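Local coordinates for nitroreductase family protein (Sphingopyxis sp., PDB 7DP1) that reduces nitro groups of dinitroaniline herbicides, using bound flavin mononucleotide as cofactor and NADPH as electron donor, at the interface of chains A and B. Residues are numbered along the deposited sequence; one frame, centred on the assembly and turned at random. Chains: chain A/B, Nitroreductase family protein.

The interface of chains A and B. Residues chain A 38, 54-57, 157; chain B 225-227.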
# COMPACT_ATOMS: atom_id res chain seq x y z
N PHE A 38 12.74 -9.35 -3.08
CA PHE A 38 11.54 -9.92 -2.50
C PHE A 38 11.66 -10.40 -1.03
O PHE A 38 10.69 -10.26 -0.29
CB PHE A 38 11.07 -11.07 -3.40
CG PHE A 38 10.59 -10.62 -4.77
CD1 PHE A 38 9.98 -9.38 -4.96
CD2 PHE A 38 10.74 -11.46 -5.87
CE1 PHE A 38 9.52 -9.00 -6.24
CE2 PHE A 38 10.28 -11.10 -7.13
CZ PHE A 38 9.67 -9.88 -7.33
N GLN A 54 0.47 -12.24 -3.12
CA GLN A 54 1.06 -13.35 -3.88
C GLN A 54 1.48 -12.83 -5.23
O GLN A 54 0.78 -12.02 -5.82
CB GLN A 54 0.07 -14.51 -4.04
CG GLN A 54 -0.14 -15.33 -2.78
CD GLN A 54 -1.22 -16.38 -2.95
OE1 GLN A 54 -2.36 -16.19 -2.53
NE2 GLN A 54 -0.87 -17.48 -3.59
N ALA A 55 2.60 -13.30 -5.75
CA ALA A 55 3.06 -12.75 -7.02
C ALA A 55 3.53 -13.81 -7.97
O ALA A 55 4.22 -14.75 -7.58
CB ALA A 55 4.17 -11.74 -6.78
N THR A 56 3.16 -13.64 -9.23
CA THR A 56 3.68 -14.46 -10.30
C THR A 56 4.58 -13.60 -11.19
O THR A 56 4.12 -12.68 -11.88
CB THR A 56 2.55 -15.09 -11.11
OG1 THR A 56 1.79 -15.91 -10.23
CG2 THR A 56 3.11 -15.94 -12.27
N VAL A 57 5.87 -13.89 -11.15
CA VAL A 57 6.85 -13.13 -11.92
C VAL A 57 7.15 -13.81 -13.22
O VAL A 57 7.64 -14.95 -13.23
CB VAL A 57 8.15 -12.95 -11.13
CG1 VAL A 57 9.14 -12.12 -11.92
CG2 VAL A 57 7.83 -12.29 -9.77
N TRP A 157 3.13 -3.84 0.55
CA TRP A 157 4.16 -4.72 -0.05
C TRP A 157 4.67 -4.18 -1.38
O TRP A 157 5.87 -4.08 -1.61
CB TRP A 157 3.62 -6.12 -0.26
CG TRP A 157 4.61 -7.05 -0.90
CD1 TRP A 157 5.62 -7.71 -0.27
CD2 TRP A 157 4.66 -7.47 -2.28
NE1 TRP A 157 6.29 -8.52 -1.16
CE2 TRP A 157 5.74 -8.38 -2.40
CE3 TRP A 157 3.92 -7.14 -3.42
CZ2 TRP A 157 6.09 -8.99 -3.63
CZ3 TRP A 157 4.28 -7.74 -4.65
CH2 TRP A 157 5.36 -8.66 -4.74
N VAL B 225 5.25 -17.30 -1.57
CA VAL B 225 4.88 -15.99 -2.04
C VAL B 225 5.09 -15.74 -3.53
O VAL B 225 4.21 -15.17 -4.21
CB VAL B 225 5.65 -14.93 -1.26
CG1 VAL B 225 5.18 -13.58 -1.66
CG2 VAL B 225 5.47 -15.14 0.24
N ILE B 226 6.25 -16.15 -4.03
CA ILE B 226 6.64 -15.84 -5.40
C ILE B 226 6.70 -17.08 -6.28
O ILE B 226 7.30 -18.10 -5.93
CB ILE B 226 8.00 -15.13 -5.46
CG1 ILE B 226 8.08 -14.00 -4.42
CG2 ILE B 226 8.24 -14.60 -6.87
CD1 ILE B 226 7.20 -12.80 -4.72
N ASP B 227 6.07 -16.97 -7.44
CA ASP B 227 6.18 -17.99 -8.48
C ASP B 227 6.95 -17.40 -9.66
O ASP B 227 6.62 -16.30 -10.12
CB ASP B 227 4.80 -18.46 -8.91
CG ASP B 227 4.86 -19.61 -9.89
OD1 ASP B 227 5.72 -20.50 -9.71
OD2 ASP B 227 4.05 -19.63 -10.84
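B:Ile226 pushes its side chain into chain A, where A:Phe38, A:Ala55, A:Val57 and A:Trp157 receive it. Its first torsion (chi1 -46°) sets CG1 beside the backbone N and CG2 anti to it, and the two branches divide the work. The longer one ends in CD1, which sits over one face of the A:Phe38 ring, 3.9 Å above the plane and nearer the ring edge than its centre, with the side chain running about perpendicular to that of the phenylalanine. The same methyl meets CB of A:Ala55 at 3.8 Å and brushes the benzo part of the A:Trp157 indole, at CZ2. CG2, the other branch, faces CG2 of A:Val57 at 3.7 Å, where the two side chains meet at a slant, and also reaches CE2 of A:Phe38. An alanine in place of B:Ile226 would probably open a gap between A:Phe38 and A:Val57 and leave the phenylalanine face without its partner methyl.

What aligns this side chain is the backbone on either side of it. Strand 226-229 of chain B runs parallel to strand 54-59 of chain A. A:Ala55 N donates to B:Val225 O at 2.9 Å. B:Asp227 N donates back to A:Ala55 O, also at 2.9 Å. A:Val57 N then donates to B:Asp227 O at 2.7 Å. A:Ala55 is thus gripped through its N and its O by the residues on either side of B:Ile226.

Next to the isoleucine, B:Asp227 is poorly ordered; as modelled, its side chain lies alongside that of A:Thr56, pointing the same way, with CB 4.2 Å from the threonine hydroxyl OG1.

The patch is a parallel strand pairing with a hydrophobic plug: the C-terminal strand of one subunit extends a sheet of the other, and the two-fold repeats it with the chains exchanged. Such exchange of C-terminal segments is typical of nitroreductase dimers and probably helps hold this one together.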